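PDB 5ZWX: DUF724 domain-containing protein 6-like from Raphanus sativus, which probably reads the H3K9me2 mark on histone H3 through its Agenet domains, linking this heterochromatin mark to DNA methylation. Local coordinates for residues S46-L58 / K66-R78. Numbering follows the deposited sequence.
Sequences STTTKCEVEYTTL and KRLREVVDVGQLR
With CG beside the backbone N in both residues (chi1 -69° in Y55, -83° in E70), the torsions bring the Y55 ring and the E70 carboxylate together, and E70, extended beyond CG, reaches the phenol. Y55 OH donates to E70 OE1 at 2.8 Å, meeting it from above the carboxylate plane; ring and carboxylate stand 87° apart. L68 CD2 sits over one face of the same ring, 4.3 Å from its centroid, a CH-pi contact. E70 OE2 forms a salt bridge with a basic side chain of the bound peptide, so the tyrosine probably helps to position a peptide-binding carboxylate; basic peptide side chains also pack on Y55, L58 and L68. On the face carrying E52 and E54, R69 NE forms a salt bridge with E54 OE2 at 3.1 Å, on the anti side but out of the carboxylate plane, while E54 OE2 lies in the R69 guanidinium plane, at its edge; E54 OE1 has a second partner in K37. The backbones of 51-55 and 67-72 pair antiparallel: C51 with V72 and V53 with E70 are hydrogen-bonded pairs. L68 is bonded on both sides of the corner at T56 and T57, its O to Y55 N and its N to L58 O at 2.9 Å. Inward, V53 CG1 meets L77 CD1 at 3.8 Å. This curled antiparallel sheet fits the SH3-like barrel of Agenet domains, here with Y55 and E70 at the site of the H3K9me2 peptide.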
ATOM      1  N   SER A  46      27.990   4.300  -1.090  1.00 82.83           N
ATOM      2  CA  SER A  46      26.885   5.268  -1.069  1.00 76.28           C
ATOM      3  C   SER A  46      26.957   6.433  -0.084  1.00 77.44           C
ATOM      4  O   SER A  46      27.453   6.304   1.043  1.00 76.95           O
ATOM      5  CB  SER A  46      25.574   4.534  -0.815  1.00 69.22           C
ATOM      6  OG  SER A  46      24.477   5.412  -0.985  1.00 69.48           O
ATOM      7  N   THR A  47      26.414   7.565  -0.533  1.00 76.50           N
ATOM      8  CA  THR A  47      26.304   8.780   0.273  1.00 79.71           C
ATOM      9  C   THR A  47      24.913   8.939   0.886  1.00 73.02           C
ATOM     10  O   THR A  47      24.680   9.864   1.664  1.00 78.05           O
ATOM     11  CB  THR A  47      26.592  10.057  -0.558  1.00 83.51           C
ATOM     12  OG1 THR A  47      25.611  10.185  -1.600  1.00 82.81           O
ATOM     13  CG2 THR A  47      27.986  10.006  -1.164  1.00 87.69           C
ATOM     14  N   THR A  48      23.980   8.066   0.525  1.00 65.13           N
ATOM     15  CA  THR A  48      22.654   8.139   1.113  1.00 58.27           C
ATOM     16  C   THR A  48      22.288   6.837   1.813  1.00 55.56           C
ATOM     17  O   THR A  48      22.951   5.807   1.641  1.00 55.12           O
ATOM     18  CB  THR A  48      21.560   8.472   0.052  1.00 66.53           C
ATOM     19  OG1 THR A  48      20.325   8.744   0.713  1.00 64.67           O
ATOM     20  CG2 THR A  48      21.346   7.314  -0.930  1.00 63.87           C
ATOM     21  N   THR A  49      21.238   6.893   2.620  1.00 50.72           N
ATOM     22  CA  THR A  49      20.657   5.693   3.200  1.00 48.76           C
ATOM     23  C   THR A  49      19.257   5.513   2.593  1.00 42.64           C
ATOM     24  O   THR A  49      18.539   4.568   2.895  1.00 47.09           O
ATOM     25  CB  THR A  49      20.571   5.794   4.735  1.00 52.08           C
ATOM     26  OG1 THR A  49      19.812   6.958   5.094  1.00 53.69           O
ATOM     27  CG2 THR A  49      21.967   5.913   5.347  1.00 49.31           C
ATOM     28  N   LYS A  50      18.893   6.422   1.707  1.00 41.00           N
ATOM     29  CA  LYS A  50      17.543   6.419   1.158  1.00 40.75           C
ATOM     30  C   LYS A  50      17.418   5.745  -0.212  1.00 39.83           C
ATOM     31  O   LYS A  50      18.405   5.508  -0.894  1.00 43.05           O
ATOM     32  CB  LYS A  50      17.039   7.856   1.098  1.00 47.02           C
ATOM     33  CG  LYS A  50      16.825   8.424   2.489  1.00 54.98           C
ATOM     34  CD  LYS A  50      16.580   9.911   2.477  1.00 65.40           C
ATOM     35  CE  LYS A  50      16.377  10.415   3.896  1.00 70.70           C
ATOM     36  NZ  LYS A  50      17.479   9.957   4.792  1.00 75.16           N
ATOM     37  N   CYS A  51      16.182   5.431  -0.588  1.00 36.04           N
ATOM     38  CA  CYS A  51      15.863   4.806  -1.868  1.00 39.34           C
ATOM     39  C   CYS A  51      15.071   5.790  -2.693  1.00 44.37           C
ATOM     40  O   CYS A  51      14.387   6.613  -2.134  1.00 44.26           O
ATOM     41  CB  CYS A  51      15.027   3.528  -1.670  1.00 32.89           C
ATOM     42  SG  CYS A  51      15.982   2.214  -0.840  1.00 49.40           S
ATOM     43  N   GLU A  52      15.150   5.714  -4.012  1.00 40.66           N
ATOM     44  CA  GLU A  52      14.213   6.466  -4.826  1.00 41.79           C
ATOM     45  C   GLU A  52      13.204   5.485  -5.409  1.00 36.09           C
ATOM     46  O   GLU A  52      13.587   4.402  -5.851  1.00 37.03           O
ATOM     47  CB  GLU A  52      14.938   7.235  -5.921  1.00 47.93           C
ATOM     48  CG  GLU A  52      14.022   8.121  -6.760  1.00 50.23           C
ATOM     49  CD  GLU A  52      14.773   8.784  -7.888  1.00 58.82           C
ATOM     50  OE1 GLU A  52      15.943   8.415  -8.080  1.00 59.53           O
ATOM     51  OE2 GLU A  52      14.200   9.653  -8.581  1.00 68.28           O
ATOM     52  N   VAL A  53      11.927   5.857  -5.402  1.00 37.49           N
ATOM     53  CA  VAL A  53      10.863   5.015  -5.951  1.00 36.02           C
ATOM     54  C   VAL A  53      10.034   5.805  -6.942  1.00 38.27           C
ATOM     55  O   VAL A  53      10.007   7.042  -6.904  1.00 39.72           O
ATOM     56  CB  VAL A  53       9.901   4.438  -4.865  1.00 33.25           C
ATOM     57  CG1 VAL A  53      10.660   3.537  -3.899  1.00 35.11           C
ATOM     58  CG2 VAL A  53       9.150   5.560  -4.108  1.00 32.45           C
ATOM     59  N   GLU A  54       9.404   5.073  -7.856  1.00 36.95           N
ATOM     60  CA  GLU A  54       8.447   5.647  -8.806  1.00 41.25           C
ATOM     61  C   GLU A  54       7.080   5.062  -8.558  1.00 39.41           C
ATOM     62  O   GLU A  54       6.939   3.844  -8.523  1.00 38.45           O
ATOM     63  CB  GLU A  54       8.875   5.358 -10.241  1.00 47.01           C
ATOM     64  CG  GLU A  54       7.894   5.860 -11.282  1.00 49.20           C
ATOM     65  CD  GLU A  54       8.379   5.599 -12.691  1.00 55.64           C
ATOM     66  OE1 GLU A  54       8.030   4.534 -13.244  1.00 62.31           O
ATOM     67  OE2 GLU A  54       9.117   6.451 -13.235  1.00 54.93           O
ATOM     68  N   TYR A  55       6.067   5.913  -8.389  1.00 38.47           N
ATOM     69  CA  TYR A  55       4.714   5.423  -8.167  1.00 38.03           C
ATOM     70  C   TYR A  55       4.093   4.920  -9.456  1.00 39.30           C
ATOM     71  O   TYR A  55       4.350   5.459 -10.526  1.00 43.91           O
ATOM     72  CB  TYR A  55       3.818   6.520  -7.572  1.00 36.81           C
ATOM     73  CG  TYR A  55       4.178   6.896  -6.158  1.00 36.79           C
ATOM     74  CD1 TYR A  55       5.353   7.593  -5.875  1.00 35.10           C
ATOM     75  CD2 TYR A  55       3.362   6.540  -5.105  1.00 39.50           C
ATOM     76  CE1 TYR A  55       5.679   7.926  -4.585  1.00 33.32           C
ATOM     77  CE2 TYR A  55       3.680   6.878  -3.805  1.00 42.08           C
ATOM     78  CZ  TYR A  55       4.829   7.577  -3.552  1.00 39.15           C
ATOM     79  OH  TYR A  55       5.129   7.907  -2.255  1.00 45.09           O
ATOM     80  N   THR A  56       3.259   3.891  -9.336  1.00 37.56           N
ATOM     81  CA  THR A  56       2.563   3.334 -10.483  1.00 42.13           C
ATOM     82  C   THR A  56       1.311   4.149 -10.809  1.00 42.73           C
ATOM     83  O   THR A  56       0.951   4.294 -11.977  1.00 44.05           O
ATOM     84  CB  THR A  56       2.160   1.863 -10.235  1.00 46.68           C
ATOM     85  OG1 THR A  56       3.337   1.084  -9.999  1.00 47.07           O
ATOM     86  CG2 THR A  56       1.421   1.284 -11.440  1.00 52.04           C
ATOM     87  N   THR A  57       0.645   4.683  -9.786  1.00 37.82           N
ATOM     88  CA  THR A  57      -0.665   5.336 -10.024  1.00 41.55           C
ATOM     89  C   THR A  57      -0.743   6.809  -9.596  1.00 41.86           C
ATOM     90  O   THR A  57      -1.798   7.441  -9.715  1.00 38.69           O
ATOM     91  CB  THR A  57      -1.790   4.600  -9.291  1.00 41.11           C
ATOM     92  OG1 THR A  57      -1.620   4.783  -7.880  1.00 38.31           O
ATOM     93  CG2 THR A  57      -1.788   3.103  -9.620  1.00 42.35           C
ATOM     94  N   LEU A  58       0.352   7.351  -9.069  1.00 38.15           N
ATOM     95  CA  LEU A  58       0.414   8.775  -8.735  1.00 37.41           C
ATOM     96  C   LEU A  58       1.370   9.459  -9.688  1.00 40.22           C
ATOM     97  O   LEU A  58       2.425   8.910 -10.020  1.00 38.28           O
ATOM     98  CB  LEU A  58       0.874   9.004  -7.286  1.00 38.25           C
ATOM     99  CG  LEU A  58       0.003   8.498  -6.132  1.00 39.38           C
ATOM    100  CD1 LEU A  58       0.625   8.920  -4.806  1.00 33.90           C
ATOM    101  CD2 LEU A  58      -1.418   9.014  -6.265  1.00 40.35           C
ATOM    102  N   LYS A  66       4.119  12.501 -16.246  1.00 63.18           N
ATOM    103  CA  LYS A  66       5.243  11.908 -15.509  1.00 63.75           C
ATOM    104  C   LYS A  66       4.814  11.239 -14.203  1.00 54.86           C
ATOM    105  O   LYS A  66       4.234  11.885 -13.330  1.00 52.63           O
ATOM    106  CB  LYS A  66       6.299  12.980 -15.205  1.00 72.22           C
ATOM    107  CG  LYS A  66       5.753  14.411 -15.169  1.00 83.93           C
ATOM    108  CD  LYS A  66       6.809  15.418 -14.719  1.00 88.47           C
ATOM    109  CE  LYS A  66       6.199  16.801 -14.487  1.00 90.97           C
ATOM    110  NZ  LYS A  66       6.076  17.583 -15.748  1.00 95.39           N
ATOM    111  N   ARG A  67       5.099   9.949 -14.058  1.00 53.99           N
ATOM    112  CA  ARG A  67       4.803   9.278 -12.802  1.00 49.83           C
ATOM    113  C   ARG A  67       5.615   9.910 -11.680  1.00 43.04           C
ATOM    114  O   ARG A  67       6.755  10.324 -11.884  1.00 45.41           O
ATOM    115  CB  ARG A  67       5.079   7.782 -12.903  1.00 53.59           C
ATOM    116  CG  ARG A  67       4.097   7.078 -13.803  1.00 59.03           C
ATOM    117  CD  ARG A  67       4.263   5.576 -13.779  1.00 62.32           C
ATOM    118  NE  ARG A  67       3.195   4.932 -14.534  1.00 69.50           N
ATOM    119  CZ  ARG A  67       3.104   3.626 -14.754  1.00 74.30           C
ATOM    120  NH1 ARG A  67       4.027   2.798 -14.274  1.00 73.58           N
ATOM    121  NH2 ARG A  67       2.085   3.147 -15.458  1.00 78.51           N
ATOM    122  N   LEU A  68       5.007  10.021 -10.509  1.00 42.46           N
ATOM    123  CA  LEU A  68       5.655  10.670  -9.380  1.00 38.20           C
ATOM    124  C   LEU A  68       6.877   9.860  -8.937  1.00 40.98           C
ATOM    125  O   LEU A  68       6.813   8.638  -8.840  1.00 37.76           O
ATOM    126  CB  LEU A  68       4.674  10.821  -8.214  1.00 37.12           C
ATOM    127  CG  LEU A  68       5.257  11.420  -6.935  1.00 39.95           C
ATOM    128  CD1 LEU A  68       5.751  12.835  -7.201  1.00 44.86           C
ATOM    129  CD2 LEU A  68       4.255  11.386  -5.784  1.00 36.02           C
ATOM    130  N   ARG A  69       7.984  10.540  -8.678  1.00 38.38           N
ATOM    131  CA  ARG A  69       9.136   9.871  -8.065  1.00 40.39           C
ATOM    132  C   ARG A  69       9.449  10.557  -6.747  1.00 45.17           C
ATOM    133  O   ARG A  69       9.302  11.779  -6.624  1.00 46.35           O
ATOM    134  CB  ARG A  69      10.345   9.911  -8.996  1.00 43.34           C
ATOM    135  CG  ARG A  69      10.185   9.089 -10.262  1.00 48.59           C
ATOM    136  CD  ARG A  69      11.463   9.143 -11.088  1.00 53.49           C
ATOM    137  NE  ARG A  69      11.507   8.119 -12.128  1.00 57.57           N
ATOM    138  CZ  ARG A  69      12.625   7.722 -12.726  1.00 60.99           C
ATOM    139  NH1 ARG A  69      13.791   8.259 -12.381  1.00 57.15           N
ATOM    140  NH2 ARG A  69      12.583   6.778 -13.657  1.00 65.48           N
ATOM    141  N   GLU A  70       9.869   9.770  -5.763  1.00 42.20           N
ATOM    142  CA  GLU A  70      10.192  10.291  -4.439  1.00 39.87           C
ATOM    143  C   GLU A  70      11.392   9.574  -3.863  1.00 42.21           C
ATOM    144  O   GLU A  70      11.556   8.385  -4.106  1.00 41.53           O
ATOM    145  CB  GLU A  70       9.023  10.125  -3.481  1.00 40.17           C
ATOM    146  CG  GLU A  70       8.008  11.233  -3.598  1.00 48.53           C
ATOM    147  CD  GLU A  70       6.935  11.151  -2.557  1.00 51.24           C
ATOM    148  OE1 GLU A  70       6.850  10.106  -1.882  1.00 48.24           O
ATOM    149  OE2 GLU A  70       6.176  12.140  -2.416  1.00 54.41           O
ATOM    150  N   VAL A  71      12.210  10.300  -3.102  1.00 37.36           N
ATOM    151  CA  VAL A  71      13.269   9.688  -2.276  1.00 38.40           C
ATOM    152  C   VAL A  71      12.628   9.354  -0.923  1.00 40.49           C
ATOM    153  O   VAL A  71      12.033  10.219  -0.287  1.00 39.18           O
ATOM    154  CB  VAL A  71      14.461  10.642  -2.118  1.00 43.26           C
ATOM    155  CG1 VAL A  71      15.528  10.050  -1.175  1.00 43.44           C
ATOM    156  CG2 VAL A  71      15.078  10.944  -3.491  1.00 44.62           C
ATOM    157  N   VAL A  72      12.687   8.095  -0.503  1.00 35.59           N
ATOM    158  CA  VAL A  72      12.019   7.650   0.718  1.00 29.20           C
ATOM    159  C   VAL A  72      12.970   6.852   1.605  1.00 35.08           C
ATOM    160  O   VAL A  72      14.004   6.393   1.133  1.00 35.53           O
ATOM    161  CB  VAL A  72      10.802   6.760   0.406  1.00 31.43           C
ATOM    162  CG1 VAL A  72       9.756   7.536  -0.435  1.00 31.42           C
ATOM    163  CG2 VAL A  72      11.235   5.518  -0.337  1.00 34.41           C
ATOM    164  N   ASP A  73      12.590   6.675   2.872  1.00 31.27           N
ATOM    165  CA  ASP A  73      13.312   5.813   3.806  1.00 33.09           C
ATOM    166  C   ASP A  73      13.067   4.350   3.457  1.00 28.98           C
ATOM    167  O   ASP A  73      11.975   3.980   3.014  1.00 29.90           O
ATOM    168  CB  ASP A  73      12.861   6.063   5.251  1.00 36.56           C
ATOM    169  CG  ASP A  73      13.210   7.463   5.756  1.00 45.24           C
ATOM    170  OD1 ASP A  73      14.247   8.024   5.349  1.00 45.74           O
ATOM    171  OD2 ASP A  73      12.447   7.987   6.589  1.00 47.05           O
ATOM    172  N   VAL A  74      14.084   3.510   3.664  1.00 31.77           N
ATOM    173  CA  VAL A  74      13.871   2.082   3.518  1.00 29.56           C
ATOM    174  C   VAL A  74      12.622   1.586   4.283  1.00 31.17           C
ATOM    175  O   VAL A  74      11.830   0.798   3.758  1.00 29.14           O
ATOM    176  CB  VAL A  74      15.131   1.321   3.992  1.00 30.71           C
ATOM    177  CG1 VAL A  74      14.837  -0.169   4.110  1.00 32.60           C
ATOM    178  CG2 VAL A  74      16.259   1.579   2.996  1.00 35.03           C
ATOM    179  N   GLY A  75      12.427   2.075   5.505  1.00 29.71           N
ATOM    180  CA  GLY A  75      11.317   1.631   6.335  1.00 27.17           C
ATOM    181  C   GLY A  75       9.929   2.013   5.798  1.00 30.27           C
ATOM    182  O   GLY A  75       8.922   1.569   6.347  1.00 31.33           O
ATOM    183  N   GLN A  76       9.888   2.795   4.720  1.00 25.34           N
ATOM    184  CA  GLN A  76       8.600   3.136   4.073  1.00 25.80           C
ATOM    185  C   GLN A  76       8.174   2.076   3.049  1.00 32.86           C
ATOM    186  O   GLN A  76       7.063   2.120   2.535  1.00 30.06           O
ATOM    187  CB  GLN A  76       8.688   4.488   3.388  1.00 27.95           C
ATOM    188  CG  GLN A  76       8.766   5.631   4.343  1.00 31.21           C
ATOM    189  CD  GLN A  76       8.850   6.963   3.623  1.00 34.24           C
ATOM    190  OE1 GLN A  76       9.903   7.580   3.596  1.00 33.45           O
ATOM    191  NE2 GLN A  76       7.748   7.397   3.011  1.00 34.11           N
ATOM    192  N   LEU A  77       9.053   1.112   2.768  1.00 30.05           N
ATOM    193  CA  LEU A  77       8.805   0.179   1.668  1.00 33.53           C
ATOM    194  C   LEU A  77       8.559  -1.236   2.165  1.00 28.97           C
ATOM    195  O   LEU A  77       9.128  -1.637   3.180  1.00 30.28           O
ATOM    196  CB  LEU A  77      10.001   0.159   0.704  1.00 32.85           C
ATOM    197  CG  LEU A  77      10.357   1.526   0.110  1.00 31.91           C
ATOM    198  CD1 LEU A  77      11.555   1.450  -0.846  1.00 33.09           C
ATOM    199  CD2 LEU A  77       9.120   2.113  -0.596  1.00 29.44           C
ATOM    200  N   ARG A  78       7.716  -1.972   1.446  1.00 30.70           N
ATOM    201  CA  ARG A  78       7.593  -3.412   1.676  1.00 32.37           C
ATOM    202  C   ARG A  78       7.350  -4.100   0.348  1.00 28.98           C
ATOM    203  O   ARG A  78       7.109  -3.423  -0.645  1.00 34.21           O
ATOM    204  CB  ARG A  78       6.494  -3.717   2.679  1.00 26.84           C
ATOM    205  CG  ARG A  78       5.058  -3.419   2.109  1.00 24.90           C
ATOM    206  CD  ARG A  78       3.999  -3.576   3.191  1.00 28.09           C
ATOM    207  NE  ARG A  78       2.667  -3.766   2.560  1.00 25.91           N
ATOM    208  CZ  ARG A  78       1.580  -4.169   3.221  1.00 29.34           C
ATOM    209  NH1 ARG A  78       1.642  -4.398   4.531  1.00 31.62           N
ATOM    210  NH2 ARG A  78       0.435  -4.348   2.573  1.00 27.92           N
TER
HETATM  211  O   HOH W   1      16.578   4.615   4.729  1.00 35.19           O